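Local coordinates for protein acetyl-CoA C-acetyltransferase (Syntrophomonas wolfei subsp. wolfei, PDB 7N7Z) that probably catalyses the acetyl-CoA C-acetyltransferase (acetoacetyl-CoA thiolase) reaction, at residues 196-204 / 369-377; 293-301 / 326-334. All blocks are in the same frame, centred on the assembly; numbering follows the deposited sequence.

Contact 1 (196-204 / 369-377) joins a loop of the N-terminal thiolase region to helix 360-378 of the C-terminal one, whereas contact 2 (293-301 / 326-334) packs two helices within the C-terminal region. Along the chain, contact 2 is nested inside the loop that contact 1 closes. Their centres lie 25 Å apart and their nearest atoms about 10 Å, so the two do not touch. Contact 2 is the nearer to two predicted active-site residues, Cys388 and His358: the side chain of Gln326 is about 3 Å from that of Cys388 and about 9 Å from that of His358. In contact 1 the side chain of Ser370 stands about 12 Å from that of His358.

Contact 1: 196-204 / 369-377; sequences EGIFDREIV and VSMYYELER
The Tyr373 ring takes Glu202 on one face, where CB makes a CH-pi contact 3.9 Å from the ring centroid; Tyr372 CD2 lies over the opposite face, toward the rim. Arg201 lays one guanidinium face against Tyr373 CD1, while Ile198 O and the Glu376 carboxylate stand at its edge. Ile198 CD1 sits over the centre of the Arg377 guanidinium, whose edge grips Glu374 side-on through NE and NH2; the NH2 bond to Glu374 OE2 is 2.6 Å long and nearly straight. Bent at chi3 (-63°), Arg201 reaches a backbone carbonyl of the helix: NH1 donates to Tyr373 O at 3.0 Å and forms a salt bridge with Glu376 OE1 at 2.7 Å, though as a hydrogen bond the latter is weak. Tyr373 O thus accepts from Arg201 NH1 and from the helical N of Arg377, on opposite faces of its carbonyl plane. Ser370 OG donates to Glu202 OE2 at 2.7 Å on the syn side of the carboxylate, and a water links Glu202 OE1 to Ser370 O. Glu202, buried here, also forms a salt bridge through OE2 with Arg15 of strand 8-20. The loop after helix 176-196, in the N-terminal thiolase region, is thereby joined to helix 360-378 of the C-terminal one, with strand 8-20 and Arg44 of helix 30-45 beside it and strand 316-319 against Ser370 and Glu374.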
ATOM      1  N   GLU B 196      -8.063  17.001 -40.032  1.00 38.51           N
ATOM      2  CA  GLU B 196      -8.771  18.036 -40.773  1.00 40.77           C
ATOM      3  C   GLU B 196      -9.323  19.136 -39.876  1.00 39.83           C
ATOM      4  O   GLU B 196      -9.839  20.132 -40.395  1.00 37.79           O
ATOM      5  CB  GLU B 196      -9.911  17.412 -41.582  1.00 45.12           C
ATOM      6  CG  GLU B 196      -9.437  16.496 -42.702  1.00 49.10           C
ATOM      7  CD  GLU B 196     -10.574  15.751 -43.376  1.00 55.60           C
ATOM      8  OE1 GLU B 196     -11.709  15.797 -42.855  1.00 58.51           O
ATOM      9  OE2 GLU B 196     -10.334  15.126 -44.430  1.00 54.94           O
ATOM     10  N   GLY B 197      -9.232  18.985 -38.556  1.00 39.17           N
ATOM     11  CA  GLY B 197      -9.678  20.022 -37.649  1.00 37.27           C
ATOM     12  C   GLY B 197     -11.168  20.064 -37.408  1.00 37.75           C
ATOM     13  O   GLY B 197     -11.689  21.112 -37.016  1.00 37.87           O
ATOM     14  N   ILE B 198     -11.874  18.952 -37.622  1.00 38.31           N
ATOM     15  CA  ILE B 198     -13.320  18.953 -37.424  1.00 38.77           C
ATOM     16  C   ILE B 198     -13.668  19.147 -35.952  1.00 36.03           C
ATOM     17  O   ILE B 198     -14.744  19.664 -35.627  1.00 33.55           O
ATOM     18  CB  ILE B 198     -13.928  17.653 -37.989  1.00 38.30           C
ATOM     19  CG1 ILE B 198     -13.839  17.668 -39.520  1.00 43.01           C
ATOM     20  CG2 ILE B 198     -15.369  17.478 -37.502  1.00 37.76           C
ATOM     21  CD1 ILE B 198     -14.630  16.576 -40.217  1.00 48.15           C
ATOM     22  N   PHE B 199     -12.781  18.744 -35.045  1.00 36.89           N
ATOM     23  CA  PHE B 199     -13.021  18.867 -33.612  1.00 37.03           C
ATOM     24  C   PHE B 199     -12.481  20.164 -33.024  1.00 35.05           C
ATOM     25  O   PHE B 199     -12.567  20.356 -31.807  1.00 35.28           O
ATOM     26  CB  PHE B 199     -12.392  17.682 -32.868  1.00 36.53           C
ATOM     27  CG  PHE B 199     -12.922  16.342 -33.294  1.00 32.16           C
ATOM     28  CD1 PHE B 199     -14.274  16.057 -33.213  1.00 34.36           C
ATOM     29  CD2 PHE B 199     -12.063  15.366 -33.769  1.00 36.06           C
ATOM     30  CE1 PHE B 199     -14.762  14.824 -33.601  1.00 36.63           C
ATOM     31  CE2 PHE B 199     -12.545  14.129 -34.158  1.00 39.34           C
ATOM     32  CZ  PHE B 199     -13.897  13.859 -34.073  1.00 41.40           C
ATOM     33  N   ASP B 200     -11.935  21.059 -33.849  1.00 36.43           N
ATOM     34  CA  ASP B 200     -11.292  22.256 -33.316  1.00 37.84           C
ATOM     35  C   ASP B 200     -12.295  23.173 -32.627  1.00 35.39           C
ATOM     36  O   ASP B 200     -11.969  23.812 -31.619  1.00 34.36           O
ATOM     37  CB  ASP B 200     -10.568  23.001 -34.437  1.00 38.58           C
ATOM     38  CG  ASP B 200      -9.267  22.330 -34.837  1.00 42.35           C
ATOM     39  OD1 ASP B 200      -8.893  21.324 -34.196  1.00 44.01           O
ATOM     40  OD2 ASP B 200      -8.618  22.806 -35.791  1.00 45.55           O
ATOM     41  N   ARG B 201     -13.522  23.251 -33.147  1.00 32.74           N
ATOM     42  CA  ARG B 201     -14.509  24.158 -32.572  1.00 36.13           C
ATOM     43  C   ARG B 201     -14.898  23.727 -31.161  1.00 31.61           C
ATOM     44  O   ARG B 201     -14.927  24.549 -30.237  1.00 31.45           O
ATOM     45  CB  ARG B 201     -15.747  24.226 -33.465  1.00 35.76           C
ATOM     46  CG  ARG B 201     -15.494  24.802 -34.845  1.00 37.07           C
ATOM     47  CD  ARG B 201     -16.594  24.397 -35.815  1.00 37.60           C
ATOM     48  NE  ARG B 201     -16.636  22.952 -36.013  1.00 35.83           N
ATOM     49  CZ  ARG B 201     -17.742  22.243 -36.203  1.00 39.53           C
ATOM     50  NH1 ARG B 201     -18.935  22.815 -36.241  1.00 39.69           N
ATOM     51  NH2 ARG B 201     -17.649  20.926 -36.356  1.00 39.32           N
ATOM     52  N   GLU B 202     -15.205  22.442 -30.977  1.00 32.78           N
ATOM     53  CA  GLU B 202     -15.679  21.967 -29.682  1.00 34.01           C
ATOM     54  C   GLU B 202     -14.558  21.862 -28.656  1.00 30.86           C
ATOM     55  O   GLU B 202     -14.819  21.950 -27.451  1.00 34.46           O
ATOM     56  CB  GLU B 202     -16.363  20.606 -29.839  1.00 30.71           C
ATOM     57  CG  GLU B 202     -15.447  19.491 -30.320  1.00 32.54           C
ATOM     58  CD  GLU B 202     -16.216  18.290 -30.837  1.00 32.54           C
ATOM     59  OE1 GLU B 202     -16.865  18.414 -31.897  1.00 31.07           O
ATOM     60  OE2 GLU B 202     -16.171  17.223 -30.184  1.00 31.84           O
ATOM     61  N   ILE B 203     -13.323  21.683 -29.101  1.00 32.12           N
ATOM     62  CA  ILE B 203     -12.218  21.428 -28.186  1.00 34.23           C
ATOM     63  C   ILE B 203     -11.772  22.729 -27.538  1.00 30.98           C
ATOM     64  O   ILE B 203     -11.783  23.796 -28.165  1.00 31.11           O
ATOM     65  CB  ILE B 203     -11.052  20.744 -28.925  1.00 33.15           C
ATOM     66  CG1 ILE B 203     -11.271  19.229 -28.959  1.00 34.22           C
ATOM     67  CG2 ILE B 203      -9.712  21.080 -28.264  1.00 35.04           C
ATOM     68  CD1 ILE B 203     -10.245  18.470 -29.780  1.00 34.31           C
ATOM     69  N   VAL B 204     -11.388  22.644 -26.269  1.00 32.36           N
ATOM     70  CA  VAL B 204     -10.618  23.679 -25.593  1.00 32.97           C
ATOM     71  C   VAL B 204      -9.275  23.061 -25.222  1.00 33.27           C
ATOM     72  O   VAL B 204      -9.250  22.008 -24.584  1.00 34.68           O
ATOM     73  CB  VAL B 204     -11.325  24.230 -24.340  1.00 32.81           C
ATOM     74  CG1 VAL B 204     -11.692  23.110 -23.372  1.00 33.03           C
ATOM     75  CG2 VAL B 204     -10.451  25.274 -23.654  1.00 35.33           C
ATOM     76  N   VAL B 369     -21.843  16.789 -26.827  1.00 31.03           N
ATOM     77  CA  VAL B 369     -21.096  17.932 -27.347  1.00 32.89           C
ATOM     78  C   VAL B 369     -20.750  17.710 -28.813  1.00 32.30           C
ATOM     79  O   VAL B 369     -20.974  18.580 -29.664  1.00 35.41           O
ATOM     80  CB  VAL B 369     -19.831  18.171 -26.502  1.00 34.25           C
ATOM     81  CG1 VAL B 369     -18.900  19.153 -27.201  1.00 34.16           C
ATOM     82  CG2 VAL B 369     -20.200  18.671 -25.114  1.00 30.12           C
ATOM     83  N   SER B 370     -20.192  16.539 -29.131  1.00 33.43           N
ATOM     84  CA  SER B 370     -19.810  16.254 -30.510  1.00 32.40           C
ATOM     85  C   SER B 370     -21.031  16.190 -31.417  1.00 34.26           C
ATOM     86  O   SER B 370     -20.983  16.649 -32.564  1.00 34.83           O
ATOM     87  CB  SER B 370     -19.023  14.947 -30.573  1.00 31.79           C
ATOM     88  OG  SER B 370     -17.772  15.080 -29.924  1.00 30.63           O
ATOM     89  N   MET B 371     -22.135  15.628 -30.920  1.00 33.40           N
ATOM     90  CA  MET B 371     -23.362  15.586 -31.706  1.00 34.45           C
ATOM     91  C   MET B 371     -23.753  16.982 -32.174  1.00 33.84           C
ATOM     92  O   MET B 371     -23.967  17.212 -33.370  1.00 36.23           O
ATOM     93  CB  MET B 371     -24.491  14.961 -30.882  1.00 37.21           C
ATOM     94  CG  MET B 371     -25.833  14.883 -31.607  1.00 39.08           C
ATOM     95  SD  MET B 371     -27.223  14.735 -30.469  1.00 41.70           S
ATOM     96  CE  MET B 371     -27.305  16.409 -29.849  1.00 35.61           C
ATOM     97  N   TYR B 372     -23.847  17.932 -31.241  1.00 34.71           N
ATOM     98  CA  TYR B 372     -24.260  19.283 -31.607  1.00 35.99           C
ATOM     99  C   TYR B 372     -23.348  19.866 -32.680  1.00 35.52           C
ATOM    100  O   TYR B 372     -23.815  20.325 -33.729  1.00 33.70           O
ATOM    101  CB  TYR B 372     -24.261  20.199 -30.384  1.00 36.72           C
ATOM    102  CG  TYR B 372     -24.192  21.659 -30.774  1.00 37.34           C
ATOM    103  CD1 TYR B 372     -25.321  22.328 -31.227  1.00 35.37           C
ATOM    104  CD2 TYR B 372     -22.993  22.360 -30.719  1.00 34.75           C
ATOM    105  CE1 TYR B 372     -25.264  23.655 -31.598  1.00 38.15           C
ATOM    106  CE2 TYR B 372     -22.926  23.690 -31.093  1.00 38.78           C
ATOM    107  CZ  TYR B 372     -24.065  24.332 -31.530  1.00 39.39           C
ATOM    108  OH  TYR B 372     -24.005  25.656 -31.903  1.00 41.42           O
ATOM    109  N   TYR B 373     -22.039  19.873 -32.428  1.00 35.03           N
ATOM    110  CA  TYR B 373     -21.119  20.535 -33.343  1.00 35.51           C
ATOM    111  C   TYR B 373     -21.096  19.875 -34.715  1.00 37.17           C
ATOM    112  O   TYR B 373     -20.749  20.536 -35.700  1.00 36.03           O
ATOM    113  CB  TYR B 373     -19.718  20.564 -32.735  1.00 34.19           C
ATOM    114  CG  TYR B 373     -19.511  21.737 -31.804  1.00 35.12           C
ATOM    115  CD1 TYR B 373     -19.239  23.003 -32.303  1.00 35.21           C
ATOM    116  CD2 TYR B 373     -19.603  21.581 -30.427  1.00 35.14           C
ATOM    117  CE1 TYR B 373     -19.055  24.079 -31.458  1.00 34.91           C
ATOM    118  CE2 TYR B 373     -19.418  22.651 -29.573  1.00 35.56           C
ATOM    119  CZ  TYR B 373     -19.146  23.898 -30.095  1.00 36.27           C
ATOM    120  OH  TYR B 373     -18.963  24.968 -29.250  1.00 37.78           O
ATOM    121  N   GLU B 374     -21.461  18.595 -34.807  1.00 36.18           N
ATOM    122  CA  GLU B 374     -21.636  17.983 -36.119  1.00 34.70           C
ATOM    123  C   GLU B 374     -22.923  18.471 -36.775  1.00 38.45           C
ATOM    124  O   GLU B 374     -22.957  18.706 -37.989  1.00 37.42           O
ATOM    125  CB  GLU B 374     -21.635  16.460 -36.000  1.00 37.35           C
ATOM    126  CG  GLU B 374     -21.643  15.736 -37.341  1.00 39.01           C
ATOM    127  CD  GLU B 374     -20.336  15.883 -38.103  1.00 39.03           C
ATOM    128  OE1 GLU B 374     -19.406  16.536 -37.581  1.00 36.32           O
ATOM    129  OE2 GLU B 374     -20.238  15.342 -39.225  1.00 36.67           O
ATOM    130  N   LEU B 375     -23.991  18.631 -35.989  1.00 34.96           N
ATOM    131  CA  LEU B 375     -25.195  19.269 -36.513  1.00 38.92           C
ATOM    132  C   LEU B 375     -24.871  20.652 -37.062  1.00 39.21           C
ATOM    133  O   LEU B 375     -25.300  21.016 -38.164  1.00 38.61           O
ATOM    134  CB  LEU B 375     -26.260  19.371 -35.420  1.00 38.24           C
ATOM    135  CG  LEU B 375     -26.870  18.087 -34.855  1.00 36.77           C
ATOM    136  CD1 LEU B 375     -27.947  18.441 -33.836  1.00 34.63           C
ATOM    137  CD2 LEU B 375     -27.439  17.209 -35.955  1.00 38.37           C
ATOM    138  N   GLU B 376     -24.101  21.434 -36.303  1.00 35.78           N
ATOM    139  CA  GLU B 376     -23.779  22.794 -36.720  1.00 40.28           C
ATOM    140  C   GLU B 376     -22.923  22.801 -37.982  1.00 39.02           C
ATOM    141  O   GLU B 376     -23.100  23.664 -38.851  1.00 35.39           O
ATOM    142  CB  GLU B 376     -23.067  23.530 -35.584  1.00 39.37           C
ATOM    143  CG  GLU B 376     -23.031  25.044 -35.747  1.00 44.51           C
ATOM    144  CD  GLU B 376     -21.730  25.551 -36.347  1.00 47.83           C
ATOM    145  OE1 GLU B 376     -20.689  24.878 -36.188  1.00 39.25           O
ATOM    146  OE2 GLU B 376     -21.751  26.627 -36.983  1.00 49.11           O
ATOM    147  N   ARG B 377     -21.990  21.854 -38.102  1.00 36.31           N
ATOM    148  CA  ARG B 377     -21.127  21.826 -39.279  1.00 41.58           C
ATOM    149  C   ARG B 377     -21.895  21.426 -40.531  1.00 38.94           C
ATOM    150  O   ARG B 377     -21.551  21.865 -41.635  1.00 40.80           O
ATOM    151  CB  ARG B 377     -19.954  20.869 -39.054  1.00 40.65           C
ATOM    152  CG  ARG B 377     -18.986  20.784 -40.230  1.00 42.87           C
ATOM    153  CD  ARG B 377     -17.925  19.710 -40.015  1.00 45.64           C
ATOM    154  NE  ARG B 377     -18.468  18.361 -40.128  1.00 44.97           N
ATOM    155  CZ  ARG B 377     -18.405  17.607 -41.219  1.00 49.25           C
ATOM    156  NH1 ARG B 377     -17.849  18.048 -42.336  1.00 52.64           N
ATOM    157  NH2 ARG B 377     -18.913  16.378 -41.189  1.00 45.56           N
TER
HETATM  158  O   HOH W   1     -18.453  18.701 -35.940  1.00 36.02           O
HETATM  159  O   HOH W   2     -18.291  17.110 -33.463  1.00 29.49           O

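Contact 2: 293-301 / 326-334; sequences GLGPAVAMP and QVLGVVRML
Gln326 NE2 donates to Gly293 O at 2.8 Å, the one hydrogen bond between the two segments. The donor lies in the carbonyl plane on a lone pair, with an N-H...O angle of 154°, and the oxygen is somewhat tilted from the amide plane. The glutamine chain leaves its helix with CG anti to the backbone N and then bends at chi2 (-106°), which brings the amide nitrogen to Gly293 O while CG lies against Gly293 CA. That CG comes 3.3 Å from Gly293 CA, where a side chain on the glycine would clash. Val330 CG2 packs against the same carbonyl oxygen. An alanine in place of Gln326 would probably leave Gly293 O without this donor and open a gap over the glycine.

Farther along, the helices 296-301 and 326-334 cross at -51°, their axes 9.1 Å apart at closest approach. Met333 runs fully extended across the first of them: its SD lies 3.4 Å from Ala297 CB, and its CE presses tightly on Val298 CG1, also at 3.4 Å. Leu294 flanks the thioether with its CB and sends CD2 onto the backbone of Gly329, 3.6 Å from its C; the lack of a side chain at Gly329 leaves room for this methyl. Leu334 closes the far end, its CD2 3.9 Å from Pro301 CG and its CD1 facing Met300 CE.

Tyr172 of helix 161-172 lies against Leu294 and Met333. The contact is apolar along most of its length and polar at one end, where both ends of the buried Gln326 amide are bonded: NE2 to Gly293 O, OE1 to the backbone N of Ala322. With its rotation so fixed, the amide is set beside the predicted active-site Cys388, which Pro296 also touches.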
ATOM      1  N   GLY B 293     -23.905  -4.243 -23.577  1.00 43.10           N
ATOM      2  CA  GLY B 293     -23.643  -3.528 -24.814  1.00 42.51           C
ATOM      3  C   GLY B 293     -24.893  -3.212 -25.611  1.00 41.59           C
ATOM      4  O   GLY B 293     -24.910  -2.252 -26.386  1.00 42.60           O
ATOM      5  N   LEU B 294     -25.948  -4.002 -25.438  1.00 39.63           N
ATOM      6  CA  LEU B 294     -27.170  -3.826 -26.215  1.00 45.55           C
ATOM      7  C   LEU B 294     -28.088  -2.744 -25.658  1.00 42.68           C
ATOM      8  O   LEU B 294     -29.179  -2.547 -26.202  1.00 42.81           O
ATOM      9  CB  LEU B 294     -27.932  -5.151 -26.291  1.00 48.03           C
ATOM     10  CG  LEU B 294     -27.113  -6.359 -26.751  1.00 51.75           C
ATOM     11  CD1 LEU B 294     -27.902  -7.646 -26.563  1.00 53.44           C
ATOM     12  CD2 LEU B 294     -26.686  -6.193 -28.202  1.00 51.06           C
ATOM     13  N   GLY B 295     -27.678  -2.046 -24.602  1.00 40.23           N
ATOM     14  CA  GLY B 295     -28.496  -1.028 -23.985  1.00 41.42           C
ATOM     15  C   GLY B 295     -29.056  -0.011 -24.963  1.00 41.30           C
ATOM     16  O   GLY B 295     -30.247   0.316 -24.934  1.00 40.48           O
ATOM     17  N   PRO B 296     -28.204   0.527 -25.840  1.00 37.95           N
ATOM     18  CA  PRO B 296     -28.701   1.506 -26.821  1.00 41.53           C
ATOM     19  C   PRO B 296     -29.827   0.972 -27.688  1.00 42.14           C
ATOM     20  O   PRO B 296     -30.649   1.760 -28.171  1.00 41.10           O
ATOM     21  CB  PRO B 296     -27.452   1.835 -27.651  1.00 41.13           C
ATOM     22  CG  PRO B 296     -26.304   1.533 -26.745  1.00 42.03           C
ATOM     23  CD  PRO B 296     -26.742   0.361 -25.916  1.00 40.00           C
ATOM     24  N   ALA B 297     -29.892  -0.344 -27.900  1.00 43.23           N
ATOM     25  CA  ALA B 297     -30.961  -0.910 -28.715  1.00 43.14           C
ATOM     26  C   ALA B 297     -32.311  -0.857 -28.015  1.00 47.18           C
ATOM     27  O   ALA B 297     -33.343  -1.022 -28.675  1.00 50.89           O
ATOM     28  CB  ALA B 297     -30.625  -2.353 -29.091  1.00 47.20           C
ATOM     29  N   VAL B 298     -32.331  -0.638 -26.700  1.00 46.03           N
ATOM     30  CA  VAL B 298     -33.576  -0.474 -25.967  1.00 47.71           C
ATOM     31  C   VAL B 298     -33.788   0.963 -25.505  1.00 41.80           C
ATOM     32  O   VAL B 298     -34.939   1.379 -25.330  1.00 41.92           O
ATOM     33  CB  VAL B 298     -33.645  -1.446 -24.768  1.00 49.42           C
ATOM     34  CG1 VAL B 298     -33.739  -2.886 -25.254  1.00 54.05           C
ATOM     35  CG2 VAL B 298     -32.447  -1.267 -23.847  1.00 43.59           C
ATOM     36  N   ALA B 299     -32.718   1.737 -25.311  1.00 41.41           N
ATOM     37  CA  ALA B 299     -32.869   3.127 -24.900  1.00 41.22           C
ATOM     38  C   ALA B 299     -33.261   4.018 -26.073  1.00 41.94           C
ATOM     39  O   ALA B 299     -34.111   4.903 -25.926  1.00 42.24           O
ATOM     40  CB  ALA B 299     -31.572   3.628 -24.263  1.00 39.99           C
ATOM     41  N   MET B 300     -32.655   3.801 -27.240  1.00 39.74           N
ATOM     42  CA  MET B 300     -32.959   4.648 -28.391  1.00 41.26           C
ATOM     43  C   MET B 300     -34.426   4.572 -28.792  1.00 40.78           C
ATOM     44  O   MET B 300     -35.051   5.633 -28.963  1.00 44.00           O
ATOM     45  CB  MET B 300     -32.042   4.275 -29.559  1.00 44.92           C
ATOM     46  CG  MET B 300     -30.597   4.694 -29.365  1.00 43.43           C
ATOM     47  SD  MET B 300     -29.497   3.883 -30.539  1.00 48.35           S
ATOM     48  CE  MET B 300     -29.849   4.813 -32.028  1.00 45.17           C
ATOM     49  N   PRO B 301     -35.036   3.395 -28.957  1.00 41.78           N
ATOM     50  CA  PRO B 301     -36.474   3.373 -29.271  1.00 43.03           C
ATOM     51  C   PRO B 301     -37.326   4.002 -28.185  1.00 43.25           C
ATOM     52  O   PRO B 301     -38.348   4.628 -28.493  1.00 43.17           O
ATOM     53  CB  PRO B 301     -36.782   1.876 -29.432  1.00 43.82           C
ATOM     54  CG  PRO B 301     -35.458   1.214 -29.642  1.00 42.60           C
ATOM     55  CD  PRO B 301     -34.466   2.038 -28.886  1.00 41.75           C
ATOM     56  N   GLN B 326     -19.962  -5.009 -29.850  1.00 42.83           N
ATOM     57  CA  GLN B 326     -21.079  -4.390 -29.146  1.00 43.95           C
ATOM     58  C   GLN B 326     -21.954  -3.588 -30.100  1.00 43.33           C
ATOM     59  O   GLN B 326     -23.187  -3.667 -30.041  1.00 43.15           O
ATOM     60  CB  GLN B 326     -20.551  -3.498 -28.020  1.00 41.36           C
ATOM     61  CG  GLN B 326     -21.630  -2.750 -27.253  1.00 39.95           C
ATOM     62  CD  GLN B 326     -21.689  -1.268 -27.590  1.00 42.09           C
ATOM     63  OE1 GLN B 326     -20.802  -0.729 -28.253  1.00 39.22           O
ATOM     64  NE2 GLN B 326     -22.740  -0.604 -27.127  1.00 42.25           N
ATOM     65  N   VAL B 327     -21.333  -2.815 -30.992  1.00 42.53           N
ATOM     66  CA  VAL B 327     -22.096  -2.025 -31.956  1.00 43.52           C
ATOM     67  C   VAL B 327     -22.865  -2.942 -32.898  1.00 43.14           C
ATOM     68  O   VAL B 327     -24.079  -2.796 -33.086  1.00 44.06           O
ATOM     69  CB  VAL B 327     -21.163  -1.082 -32.735  1.00 43.35           C
ATOM     70  CG1 VAL B 327     -21.961  -0.245 -33.730  1.00 44.54           C
ATOM     71  CG2 VAL B 327     -20.386  -0.196 -31.782  1.00 43.23           C
ATOM     72  N   LEU B 328     -22.165  -3.896 -33.515  1.00 45.32           N
ATOM     73  CA  LEU B 328     -22.826  -4.805 -34.445  1.00 43.77           C
ATOM     74  C   LEU B 328     -23.958  -5.566 -33.767  1.00 44.15           C
ATOM     75  O   LEU B 328     -24.927  -5.954 -34.428  1.00 43.41           O
ATOM     76  CB  LEU B 328     -21.806  -5.774 -35.041  1.00 45.06           C
ATOM     77  CG  LEU B 328     -20.672  -5.138 -35.851  1.00 47.52           C
ATOM     78  CD1 LEU B 328     -19.800  -6.215 -36.474  1.00 50.48           C
ATOM     79  CD2 LEU B 328     -21.203  -4.201 -36.929  1.00 47.28           C
ATOM     80  N   GLY B 329     -23.858  -5.783 -32.455  1.00 44.66           N
ATOM     81  CA  GLY B 329     -24.982  -6.345 -31.727  1.00 47.07           C
ATOM     82  C   GLY B 329     -26.140  -5.372 -31.627  1.00 46.11           C
ATOM     83  O   GLY B 329     -27.306  -5.767 -31.711  1.00 49.41           O
ATOM     84  N   VAL B 330     -25.836  -4.084 -31.450  1.00 43.63           N
ATOM     85  CA  VAL B 330     -26.889  -3.073 -31.411  1.00 45.29           C
ATOM     86  C   VAL B 330     -27.592  -2.992 -32.759  1.00 46.65           C
ATOM     87  O   VAL B 330     -28.825  -2.916 -32.830  1.00 49.21           O
ATOM     88  CB  VAL B 330     -26.304  -1.710 -30.994  1.00 44.29           C
ATOM     89  CG1 VAL B 330     -27.293  -0.591 -31.287  1.00 42.16           C
ATOM     90  CG2 VAL B 330     -25.929  -1.724 -29.519  1.00 44.34           C
ATOM     91  N   VAL B 331     -26.820  -3.004 -33.850  1.00 47.50           N
ATOM     92  CA  VAL B 331     -27.417  -3.009 -35.184  1.00 47.53           C
ATOM     93  C   VAL B 331     -28.374  -4.183 -35.329  1.00 47.33           C
ATOM     94  O   VAL B 331     -29.479  -4.042 -35.868  1.00 50.41           O
ATOM     95  CB  VAL B 331     -26.319  -3.047 -36.265  1.00 46.42           C
ATOM     96  CG1 VAL B 331     -26.940  -3.192 -37.651  1.00 41.69           C
ATOM     97  CG2 VAL B 331     -25.455  -1.802 -36.198  1.00 45.09           C
ATOM     98  N   ARG B 332     -27.966  -5.360 -34.852  1.00 47.37           N
ATOM     99  CA  ARG B 332     -28.803  -6.545 -34.992  1.00 50.31           C
ATOM    100  C   ARG B 332     -30.062  -6.433 -34.141  1.00 53.68           C
ATOM    101  O   ARG B 332     -31.176  -6.649 -34.634  1.00 56.41           O
ATOM    102  CB  ARG B 332     -28.006  -7.794 -34.616  1.00 54.95           C
ATOM    103  CG  ARG B 332     -28.657  -9.097 -35.055  1.00 58.49           C
ATOM    104  CD  ARG B 332     -28.412  -9.379 -36.529  1.00 60.43           C
ATOM    105  NE  ARG B 332     -27.007  -9.651 -36.806  1.00 56.85           N
ATOM    106  CZ  ARG B 332     -26.403 -10.805 -36.552  1.00 60.53           C
ATOM    107  NH1 ARG B 332     -27.053 -11.823 -36.013  1.00 55.32           N
ATOM    108  NH2 ARG B 332     -25.112 -10.939 -36.845  1.00 64.18           N
ATOM    109  N   MET B 333     -29.909  -6.095 -32.859  1.00 53.73           N
ATOM    110  CA  MET B 333     -31.078  -5.987 -31.993  1.00 54.57           C
ATOM    111  C   MET B 333     -32.030  -4.907 -32.491  1.00 54.70           C
ATOM    112  O   MET B 333     -33.255  -5.066 -32.416  1.00 59.01           O
ATOM    113  CB  MET B 333     -30.653  -5.698 -30.553  1.00 53.50           C
ATOM    114  CG  MET B 333     -31.833  -5.566 -29.598  1.00 59.28           C
ATOM    115  SD  MET B 333     -31.369  -5.483 -27.858  1.00 65.22           S
ATOM    116  CE  MET B 333     -32.982  -5.594 -27.084  1.00 66.71           C
ATOM    117  N   LEU B 334     -31.489  -3.798 -33.001  1.00 53.31           N
ATOM    118  CA  LEU B 334     -32.348  -2.741 -33.522  1.00 55.16           C
ATOM    119  C   LEU B 334     -33.115  -3.202 -34.755  1.00 56.98           C
ATOM    120  O   LEU B 334     -34.212  -2.703 -35.021  1.00 60.53           O
ATOM    121  CB  LEU B 334     -31.520  -1.498 -33.854  1.00 53.85           C
ATOM    122  CG  LEU B 334     -31.417  -0.398 -32.793  1.00 54.62           C
ATOM    123  CD1 LEU B 334     -30.706   0.817 -33.379  1.00 48.59           C
ATOM    124  CD2 LEU B 334     -32.779   0.004 -32.238  1.00 53.58           C
TER